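Local coordinates for protein glycerophosphodiester phosphodiesterase (Parabacteroides distasonis, PDB 3NO3) that belongs to the glycerophosphodiester phosphodiesterase family, whose members fold as a TIM barrel, and carries a bound magnesium ion, at residues T84-L89 with K125-A130; N97-F102 with R132-S137; K152-Y157 with G171-D176. All coordinates share one frame; numbering follows the deposited sequence.

Contact 1 (T84-L89 with K125-A130); sequences TLEQYL and KRMKLA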
loop_
_atom_site.group_PDB
_atom_site.type_symbol
_atom_site.label_atom_id
_atom_site.label_comp_id
_atom_site.label_asym_id
_atom_site.label_seq_id
_atom_site.Cartn_x
_atom_site.Cartn_y
_atom_site.Cartn_z
ATOM N N THR A 84 5.586 14.667 4.966
ATOM C CA THR A 84 4.188 14.685 5.414
ATOM C C THR A 84 3.387 13.962 4.349
ATOM O O THR A 84 3.794 13.889 3.172
ATOM C CB THR A 84 3.629 16.092 5.643
ATOM O OG1 THR A 84 3.650 16.818 4.414
ATOM C CG2 THR A 84 4.455 16.877 6.712
ATOM N N LEU A 85 2.235 13.435 4.745
ATOM C CA LEU A 85 1.297 12.863 3.793
ATOM C C LEU A 85 0.866 13.931 2.807
ATOM O O LEU A 85 0.786 13.670 1.602
ATOM C CB LEU A 85 0.058 12.274 4.483
ATOM C CG LEU A 85 -1.033 11.717 3.520
ATOM C CD1 LEU A 85 -0.417 10.549 2.645
ATOM C CD2 LEU A 85 -2.340 11.271 4.336
ATOM N N GLU A 86 0.620 15.145 3.295
ATOM C CA GLU A 86 0.281 16.236 2.408
ATOM C C GLU A 86 1.306 16.437 1.303
ATOM O O GLU A 86 0.916 16.610 0.156
ATOM C CB GLU A 86 0.158 17.532 3.187
ATOM C CG GLU A 86 -0.275 18.748 2.363
ATOM C CD GLU A 86 -0.245 20.064 3.141
ATOM O OE1 GLU A 86 0.610 20.221 4.068
ATOM O OE2 GLU A 86 -1.084 20.968 2.782
ATOM N N GLN A 87 2.580 16.475 1.662
ATOM C CA GLN A 87 3.654 16.576 0.635
ATOM C C GLN A 87 3.630 15.414 -0.351
ATOM O O GLN A 87 3.856 15.579 -1.587
ATOM C CB GLN A 87 5.030 16.614 1.301
ATOM C CG GLN A 87 5.332 17.961 1.990
ATOM C CD GLN A 87 6.386 17.888 3.050
ATOM O OE1 GLN A 87 7.040 16.849 3.254
ATOM N NE2 GLN A 87 6.600 19.011 3.716
ATOM N N TYR A 88 3.387 14.221 0.172
ATOM C CA TYR A 88 3.376 12.988 -0.645
ATOM C C TYR A 88 2.262 13.081 -1.652
ATOM O O TYR A 88 2.475 12.824 -2.853
ATOM C CB TYR A 88 3.247 11.713 0.230
ATOM C CG TYR A 88 4.129 10.565 -0.223
ATOM C CD1 TYR A 88 5.492 10.594 0.011
ATOM C CD2 TYR A 88 3.606 9.459 -0.887
ATOM C CE1 TYR A 88 6.340 9.553 -0.398
ATOM C CE2 TYR A 88 4.449 8.407 -1.284
ATOM C CZ TYR A 88 5.801 8.463 -1.029
ATOM O OH TYR A 88 6.629 7.441 -1.480
ATOM N N LEU A 89 1.088 13.517 -1.182
ATOM C CA LEU A 89 -0.071 13.691 -2.032
ATOM C C LEU A 89 0.031 14.864 -2.999
ATOM O O LEU A 89 -0.467 14.748 -4.117
ATOM C CB LEU A 89 -1.347 13.811 -1.172
ATOM C CG LEU A 89 -1.583 12.539 -0.331
ATOM C CD1 LEU A 89 -2.874 12.698 0.447
ATOM C CD2 LEU A 89 -1.561 11.220 -1.142
ATOM N N LYS A 125 -9.271 13.436 0.489
ATOM C CA LYS A 125 -10.355 14.213 -0.096
ATOM C C LYS A 125 -9.928 15.629 -0.446
ATOM O O LYS A 125 -10.165 16.093 -1.583
ATOM C CB LYS A 125 -11.550 14.292 0.863
ATOM C CG LYS A 125 -12.762 14.975 0.314
ATOM C CD LYS A 125 -13.887 15.077 1.356
ATOM C CE LYS A 125 -14.997 15.974 0.881
ATOM N NZ LYS A 125 -16.038 16.177 1.915
ATOM N N ARG A 126 -9.345 16.349 0.515
ATOM C CA ARG A 126 -8.944 17.749 0.209
ATOM C C ARG A 126 -7.828 17.849 -0.824
ATOM O O ARG A 126 -7.744 18.875 -1.514
ATOM C CB ARG A 126 -8.695 18.601 1.476
ATOM C CG ARG A 126 -7.360 18.658 2.066
ATOM C CD ARG A 126 -7.244 19.816 3.087
ATOM N NE ARG A 126 -5.916 19.839 3.676
ATOM C CZ ARG A 126 -4.813 20.287 3.093
ATOM N NH1 ARG A 126 -4.814 20.765 1.867
ATOM N NH2 ARG A 126 -3.672 20.210 3.753
HETATM N N MSE A 127 -6.999 16.791 -0.962
HETATM C CA MSE A 127 -5.962 16.766 -1.989
HETATM C C MSE A 127 -6.441 16.273 -3.355
HETATM O O MSE A 127 -5.650 16.184 -4.298
HETATM C CB MSE A 127 -4.742 15.976 -1.505
HETATM C CG MSE A 127 -4.112 16.530 -0.246
HETATM SE SE MSE A 127 -3.517 18.319 -0.359
HETATM C CE MSE A 127 -2.145 17.975 -1.643
ATOM N N LYS A 128 -7.731 15.977 -3.459
ATOM C CA LYS A 128 -8.406 15.600 -4.702
ATOM C C LYS A 128 -7.891 14.266 -5.292
ATOM O O LYS A 128 -7.689 14.163 -6.483
ATOM C CB LYS A 128 -8.408 16.737 -5.729
ATOM C CG LYS A 128 -8.984 18.052 -5.165
ATOM C CD LYS A 128 -9.148 19.120 -6.274
ATOM C CE LYS A 128 -10.403 18.847 -7.092
ATOM N NZ LYS A 128 -10.525 19.808 -8.226
ATOM N N LEU A 129 -7.696 13.266 -4.437
ATOM C CA LEU A 129 -7.090 11.983 -4.840
ATOM C C LEU A 129 -7.940 10.769 -4.447
ATOM O O LEU A 129 -7.473 9.632 -4.543
ATOM C CB LEU A 129 -5.680 11.900 -4.309
ATOM C CG LEU A 129 -4.655 12.698 -5.081
ATOM C CD1 LEU A 129 -3.375 12.856 -4.257
ATOM C CD2 LEU A 129 -4.350 12.066 -6.443
ATOM N N ALA A 130 -9.215 10.972 -4.091
ATOM C CA ALA A 130 -10.052 9.838 -3.678
ATOM C C ALA A 130 -10.290 8.807 -4.800
ATOM O O ALA A 130 -10.384 7.616 -4.531
ATOM C CB ALA A 130 -11.408 10.330 -3.098
HETATM O O HOH W 1 -2.258 21.668 0.497
#
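Glu86 and Arg126 reach each other through extended side chains: CG of Glu86 is anti to the backbone N (chi1 -177°), the chain runs on extended beyond CG, and Arg126 is extended from CG to NE. The two belong to helices on the outside of a TIM barrel, the start of helix 85-94 and the C-terminal end of helix 110-126 with the turn after it. Arg126 NH2 donates to Glu86 OE2 at 2.9 Å along a nearly straight N-H path (169°). The oxygen lies in the guanidinium plane but is met from above its own carboxylate plane, and the two planes stand almost perpendicular, 89° apart. A water donates to Glu86 OE2 and accepts from Arg126 NH1, so the water and the direct bond join the same two groups in a closed ring. Both side chains also touch a crystal neighbour, so the lattice may influence their pose.

Beside the salt bridge the contact is apolar. Met127, a selenomethionine, has its CG anti to the carbonyl carbon, and Met127 CG lies 4.0 Å from Leu89 CB. Bends at chi2 and chi3 then fold the chain back, bringing Met127 CE to 3.8 Å from Glu86 O. Leu129 CD1 approaches Leu89 CB at 3.8 Å. Leu89 also packs on Met123 and Val124 of helix 110-126, and Leu129 rests on Leu100 of the barrel wall. The turn that presents Leu129 is a Schellman motif, with Lys128 at positive phi. Helix 85-94 begins with a capping box, in which Thr84 OG1 accepts from Gln87 N and Gln87 OE1 from Thr84 N. Leu129 CD1 sits 3.5 Å from Leu89 O.

Contact 2 (N97-F102 with R132-S137); sequences NIRLIF and RTDYIS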
loop_
_atom_site.group_PDB
_atom_site.type_symbol
_atom_site.label_atom_id
_atom_site.label_comp_id
_atom_site.label_asym_id
_atom_site.label_seq_id
_atom_site.Cartn_x
_atom_site.Cartn_y
_atom_site.Cartn_z
ATOM N N ASN A 97 -0.565 8.939 -13.998
ATOM C CA ASN A 97 -0.635 7.543 -14.380
ATOM C C ASN A 97 -0.726 6.514 -13.219
ATOM O O ASN A 97 -0.898 5.330 -13.492
ATOM C CB ASN A 97 0.622 7.225 -15.238
ATOM C CG ASN A 97 1.968 7.410 -14.430
ATOM O OD1 ASN A 97 2.009 8.182 -13.433
ATOM N ND2 ASN A 97 3.053 6.739 -14.887
ATOM N N ILE A 98 -0.586 6.917 -11.957
ATOM C CA ILE A 98 -0.315 5.930 -10.923
ATOM C C ILE A 98 -1.351 5.906 -9.801
ATOM O O ILE A 98 -1.859 6.929 -9.386
ATOM C CB ILE A 98 1.126 6.083 -10.416
ATOM C CG1 ILE A 98 1.644 4.783 -9.785
ATOM C CG2 ILE A 98 1.291 7.278 -9.498
ATOM C CD1 ILE A 98 3.140 4.630 -10.005
ATOM N N ARG A 99 -1.683 4.692 -9.396
ATOM C CA ARG A 99 -2.588 4.408 -8.311
ATOM C C ARG A 99 -1.826 4.523 -6.986
ATOM O O ARG A 99 -0.671 4.096 -6.904
ATOM C CB ARG A 99 -3.077 2.977 -8.467
ATOM C CG ARG A 99 -4.328 2.675 -7.775
ATOM C CD ARG A 99 -5.482 3.150 -8.604
ATOM N NE ARG A 99 -6.681 2.891 -7.847
ATOM C CZ ARG A 99 -7.885 3.304 -8.174
ATOM N NH1 ARG A 99 -8.107 3.977 -9.323
ATOM N NH2 ARG A 99 -8.891 2.968 -7.364
ATOM N N LEU A 100 -2.470 5.086 -5.967
ATOM C CA LEU A 100 -1.858 5.299 -4.666
ATOM C C LEU A 100 -2.323 4.200 -3.723
ATOM O O LEU A 100 -3.499 4.099 -3.439
ATOM C CB LEU A 100 -2.203 6.705 -4.169
ATOM C CG LEU A 100 -1.804 7.834 -5.151
ATOM C CD1 LEU A 100 -2.102 9.146 -4.513
ATOM C CD2 LEU A 100 -0.268 7.747 -5.531
ATOM N N ILE A 101 -1.395 3.339 -3.294
ATOM C CA ILE A 101 -1.693 2.211 -2.428
ATOM C C ILE A 101 -1.283 2.618 -1.003
ATOM O O ILE A 101 -0.133 2.565 -0.641
ATOM C CB ILE A 101 -1.004 0.896 -2.888
ATOM C CG1 ILE A 101 -1.252 0.615 -4.386
ATOM C CG2 ILE A 101 -1.496 -0.255 -2.044
ATOM C CD1 ILE A 101 -2.720 0.539 -4.835
ATOM N N PHE A 102 -2.262 3.058 -0.215
ATOM C CA PHE A 102 -2.075 3.804 1.020
ATOM C C PHE A 102 -2.199 2.785 2.130
ATOM O O PHE A 102 -3.306 2.329 2.401
ATOM C CB PHE A 102 -3.219 4.840 1.056
ATOM C CG PHE A 102 -3.224 5.846 2.203
ATOM C CD1 PHE A 102 -3.248 5.485 3.562
ATOM C CD2 PHE A 102 -3.355 7.194 1.901
ATOM C CE1 PHE A 102 -3.338 6.434 4.553
ATOM C CE2 PHE A 102 -3.432 8.148 2.889
ATOM C CZ PHE A 102 -3.415 7.781 4.204
ATOM N N ARG A 132 -8.119 7.889 -7.001
ATOM C CA ARG A 132 -6.878 7.145 -7.296
ATOM C C ARG A 132 -6.223 6.511 -6.070
ATOM O O ARG A 132 -5.150 5.940 -6.209
ATOM C CB ARG A 132 -5.848 8.079 -7.969
ATOM C CG ARG A 132 -6.274 8.773 -9.168
ATOM C CD ARG A 132 -5.273 9.872 -9.665
ATOM N NE ARG A 132 -3.917 9.490 -9.400
ATOM C CZ ARG A 132 -2.872 10.310 -9.353
ATOM N NH1 ARG A 132 -2.932 11.622 -9.671
ATOM N NH2 ARG A 132 -1.724 9.758 -9.030
ATOM N N THR A 133 -6.873 6.543 -4.902
ATOM C CA THR A 133 -6.309 6.045 -3.669
ATOM C C THR A 133 -7.074 4.826 -3.134
ATOM O O THR A 133 -8.283 4.890 -2.858
ATOM C CB THR A 133 -6.278 7.170 -2.584
ATOM O OG1 THR A 133 -5.573 8.312 -3.102
ATOM C CG2 THR A 133 -5.623 6.692 -1.308
ATOM N N ASP A 134 -6.343 3.734 -2.987
ATOM C CA ASP A 134 -6.814 2.454 -2.449
ATOM C C ASP A 134 -6.185 2.283 -1.067
ATOM O O ASP A 134 -5.030 2.639 -0.869
ATOM C CB ASP A 134 -6.347 1.291 -3.339
ATOM C CG ASP A 134 -6.859 1.360 -4.764
ATOM O OD1 ASP A 134 -7.726 2.208 -5.136
ATOM O OD2 ASP A 134 -6.372 0.510 -5.536
ATOM N N TYR A 135 -6.945 1.783 -0.092
ATOM C CA TYR A 135 -6.460 1.643 1.274
ATOM C C TYR A 135 -6.161 0.180 1.609
ATOM O O TYR A 135 -6.890 -0.761 1.170
ATOM C CB TYR A 135 -7.520 2.174 2.265
ATOM C CG TYR A 135 -7.852 3.629 2.075
ATOM C CD1 TYR A 135 -6.933 4.623 2.436
ATOM C CD2 TYR A 135 -9.067 4.022 1.541
ATOM C CE1 TYR A 135 -7.215 5.978 2.269
ATOM C CE2 TYR A 135 -9.365 5.412 1.331
ATOM C CZ TYR A 135 -8.411 6.382 1.699
ATOM O OH TYR A 135 -8.703 7.746 1.560
ATOM N N ILE A 136 -5.099 -0.009 2.380
ATOM C CA ILE A 136 -4.728 -1.313 2.920
ATOM C C ILE A 136 -4.322 -1.143 4.380
ATOM O O ILE A 136 -3.793 -0.096 4.735
ATOM C CB ILE A 136 -3.614 -1.989 2.085
ATOM C CG1 ILE A 136 -2.270 -1.230 2.143
ATOM C CG2 ILE A 136 -4.047 -2.125 0.572
ATOM C CD1 ILE A 136 -1.073 -1.931 1.359
ATOM N N SER A 137 -4.528 -2.144 5.236
ATOM C CA SER A 137 -4.053 -2.050 6.630
ATOM C C SER A 137 -4.004 -3.431 7.269
ATOM O O SER A 137 -4.837 -4.281 6.964
ATOM C CB SER A 137 -4.967 -1.138 7.480
ATOM O OG SER A 137 -4.459 -0.903 8.771
#
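Leu100, Ile101 and Phe102 pair in register with Thr133, Asp134 and Tyr135 as parallel strands, whose axes approach to 4.8 Å at an angle of 21°, and four backbone hydrogen bonds run from Leu100 N to Arg132 O, Asp134 N to Leu100 O, Phe102 N to Asp134 O and Ile136 N to Phe102 O. Arg99 is bent at chi2 and turns its guanidinium side-on to Asp134. Arg99 NH2 binds Asp134 OD1 at 2.6 Å on the syn lone pair, while Arg99 NE reaches the same oxygen at 3.0 Å from above the carboxylate plane; a longer NE bond to OD2 is weak. Arg132 O lies over one face of that guanidinium. Arg132 itself, bent at chi3, grips Ile98 O with NH2 at 2.9 Å and NE at 3.3 Å, and its NH2 also binds Ala92 O.

The strands are the ends of a right-handed beta-alpha-beta crossover through helix 110-126, two adjacent staves of the TIM barrel. On the face carrying Phe102, Tyr135 points its edge at the Phe102 ring in a T-shaped pair, with centroids 5.3 Å apart and planes at 68°. Val124 of helix 110-126 touches both side chains. Ile101 CG2 meets Ile136 CD1 at 3.8 Å, and both isoleucines touch Glu39, a magnesium ligand. Thr133 OG1 binds Leu129 O, while Thr133 CG2 packs 3.8 Å from Phe102 CB.

Contact 3 (K152-Y157 with G171-D176); sequences KSEVSY and GFTGLD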
loop_
_atom_site.group_PDB
_atom_site.type_symbol
_atom_site.label_atom_id
_atom_site.label_comp_id
_atom_site.label_asym_id
_atom_site.label_seq_id
_atom_site.Cartn_x
_atom_site.Cartn_y
_atom_site.Cartn_z
ATOM N N LYS A 152 -17.350 3.361 -1.695
ATOM C CA LYS A 152 -16.988 3.137 -3.094
ATOM C C LYS A 152 -15.499 3.015 -3.310
ATOM O O LYS A 152 -15.090 2.814 -4.451
ATOM C CB LYS A 152 -17.517 4.267 -4.020
ATOM C CG LYS A 152 -19.024 4.630 -3.927
ATOM C CD LYS A 152 -19.972 3.418 -3.856
ATOM N N SER A 153 -14.678 3.152 -2.257
ATOM C CA SER A 153 -13.222 3.035 -2.386
ATOM C C SER A 153 -12.764 1.573 -2.239
ATOM O O SER A 153 -13.493 0.719 -1.737
ATOM C CB SER A 153 -12.498 3.891 -1.346
ATOM O OG SER A 153 -12.724 5.261 -1.598
ATOM N N GLU A 154 -11.548 1.307 -2.701
ATOM C CA GLU A 154 -10.930 0.007 -2.524
ATOM C C GLU A 154 -10.337 -0.051 -1.106
ATOM O O GLU A 154 -9.660 0.893 -0.676
ATOM C CB GLU A 154 -9.858 -0.202 -3.566
ATOM C CG GLU A 154 -10.342 -0.217 -5.040
ATOM C CD GLU A 154 -11.276 -1.372 -5.287
ATOM O OE1 GLU A 154 -10.909 -2.524 -5.002
ATOM O OE2 GLU A 154 -12.414 -1.116 -5.666
ATOM N N VAL A 155 -10.647 -1.130 -0.374
ATOM C CA VAL A 155 -10.099 -1.433 0.930
ATOM C C VAL A 155 -9.690 -2.936 0.993
ATOM O O VAL A 155 -10.555 -3.815 0.795
ATOM C CB VAL A 155 -11.060 -1.136 2.074
ATOM C CG1 VAL A 155 -10.346 -1.353 3.384
ATOM C CG2 VAL A 155 -11.645 0.305 1.991
ATOM N N SER A 156 -8.405 -3.231 1.259
ATOM C CA SER A 156 -7.923 -4.606 1.379
ATOM C C SER A 156 -7.296 -4.882 2.741
ATOM O O SER A 156 -6.636 -4.011 3.317
ATOM C CB SER A 156 -6.955 -4.974 0.274
ATOM O OG SER A 156 -7.531 -4.730 -0.959
ATOM N N TYR A 157 -7.484 -6.100 3.242
ATOM C CA TYR A 157 -6.924 -6.480 4.524
ATOM C C TYR A 157 -5.537 -7.055 4.314
ATOM O O TYR A 157 -5.345 -7.845 3.377
ATOM C CB TYR A 157 -7.794 -7.537 5.147
ATOM C CG TYR A 157 -7.547 -7.903 6.575
ATOM C CD1 TYR A 157 -7.392 -6.926 7.577
ATOM C CD2 TYR A 157 -7.606 -9.214 6.972
ATOM C CE1 TYR A 157 -7.235 -7.270 8.879
ATOM C CE2 TYR A 157 -7.483 -9.573 8.296
ATOM C CZ TYR A 157 -7.321 -8.601 9.247
ATOM O OH TYR A 157 -7.167 -8.984 10.539
ATOM N N GLY A 171 -17.416 -6.065 3.901
ATOM C CA GLY A 171 -17.333 -4.937 2.955
ATOM C C GLY A 171 -15.956 -4.662 2.387
ATOM O O GLY A 171 -15.746 -3.636 1.747
ATOM N N PHE A 172 -15.016 -5.586 2.536
ATOM C CA PHE A 172 -13.725 -5.420 1.867
ATOM C C PHE A 172 -13.900 -5.598 0.377
ATOM O O PHE A 172 -14.805 -6.335 -0.058
ATOM C CB PHE A 172 -12.710 -6.445 2.365
ATOM C CG PHE A 172 -12.130 -6.145 3.736
ATOM C CD1 PHE A 172 -12.773 -6.530 4.900
ATOM C CD2 PHE A 172 -10.932 -5.437 3.846
ATOM C CE1 PHE A 172 -12.214 -6.243 6.155
ATOM C CE2 PHE A 172 -10.398 -5.158 5.077
ATOM C CZ PHE A 172 -11.020 -5.568 6.223
ATOM N N THR A 173 -13.053 -4.927 -0.399
ATOM C CA THR A 173 -13.007 -5.104 -1.828
ATOM C C THR A 173 -11.808 -5.969 -2.277
ATOM O O THR A 173 -11.722 -6.282 -3.454
ATOM C CB THR A 173 -12.956 -3.758 -2.576
ATOM O OG1 THR A 173 -11.695 -3.151 -2.324
ATOM C CG2 THR A 173 -14.085 -2.857 -2.119
ATOM N N GLY A 174 -10.918 -6.361 -1.364
ATOM C CA GLY A 174 -9.826 -7.247 -1.697
ATOM C C GLY A 174 -9.045 -7.793 -0.508
ATOM O O GLY A 174 -9.320 -7.440 0.624
ATOM N N LEU A 175 -8.150 -8.737 -0.778
ATOM C CA LEU A 175 -7.122 -9.151 0.146
ATOM C C LEU A 175 -5.773 -8.729 -0.415
ATOM O O LEU A 175 -5.600 -8.594 -1.633
ATOM C CB LEU A 175 -7.144 -10.669 0.388
ATOM C CG LEU A 175 -6.884 -11.720 -0.679
ATOM C CD1 LEU A 175 -5.426 -11.887 -1.057
ATOM C CD2 LEU A 175 -7.504 -13.084 -0.159
ATOM N N ASP A 176 -4.834 -8.540 0.502
ATOM C CA ASP A 176 -3.447 -8.195 0.212
ATOM C C ASP A 176 -2.591 -8.968 1.225
ATOM O O ASP A 176 -2.308 -8.481 2.311
ATOM C CB ASP A 176 -3.284 -6.678 0.304
ATOM C CG ASP A 176 -1.967 -6.192 -0.148
ATOM O OD1 ASP A 176 -1.123 -6.963 -0.646
ATOM O OD2 ASP A 176 -1.798 -4.974 -0.110
HETATM O O HOH W 2 -12.266 -4.955 -5.814
HETATM O O HOH W 3 -6.311 -6.647 -3.294
#
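Thr173 meets Glu154 and Val155 through its hydroxyl, which chi1 of 69° sets between its own backbone N and carbonyl carbon, the crowded position. From there Thr173 OG1 accepts from Val155 N at 3.0 Å and donates to Glu154 OE1 at 2.9 Å, so both of its bonding roles are used. Glu154 is bent at chi2, its side chain crosses that of Thr173 at about a right angle, and OE1 is met from well above the carboxylate plane. A water donates to Glu154 OE1 and to Thr173 O, bridging the carboxylate to the backbone. Thr173 N donates to Val155 O, which also takes a weak bond from Gly174 N.

These residues open the pairing of strand 155-157 with strand 174-178, which helix 164-169 connects as a beta-alpha-beta unit of the TIM barrel. The pairing is parallel: Asp176 N donates to Tyr157 O, and the bond from Tyr157 N to Gly174 O is weak.

Phe172 sets its ring edge against this backbone, with Phe172 CD2 3.5 Å from Val155 O near the ring plane. Phe172 CE2 comes equally close, 3.5 Å, to Tyr157 CB. Chi1 of Tyr157 (-169°) puts CG anti to the backbone N, beside the carbonyl carbon. The Tyr157 and Phe172 rings meet obliquely, centroids 5.6 Å apart and planes at 56°. Tyr157 OH bonds to Glu161 OE2. Leu167 of helix 164-169 touches both side chains. Ser156 OG lies over the backbone of Gly174, 3.5 Å from Gly174 CA, and a water links that OG with Leu175 O. Asp176 CB packs 4.0 Å from Ser156 CB, and the nearest atom of the Asp176 side chain is about 8 Å from a magnesium ion.

Contacts 2 and 3 are buried strand pairings in the barrel wall and share one sheet, since strand 155-157 lies beside strand 133-137; Tyr135 N and O probably bond Glu154 O and Ser156 N at 2.9 Å. Contact 1 is only partly buried, a helix-to-turn packing with its centre about 15 Å from the centre of the chain, that of contact 2 about 6 Å. It meets contact 2 through apolar side chains, with Leu85 CD2 3.6 Å from Phe102 CE2. Contacts 1 and 3 do not touch. In the strand contacts, backbone hydrogen bonds are supplemented by side-chain polar pairs near the strand starts. No backbone hydrogen bond crosses contact 1; it has a water-bridged salt bridge and apolar packing of leucines and Met127.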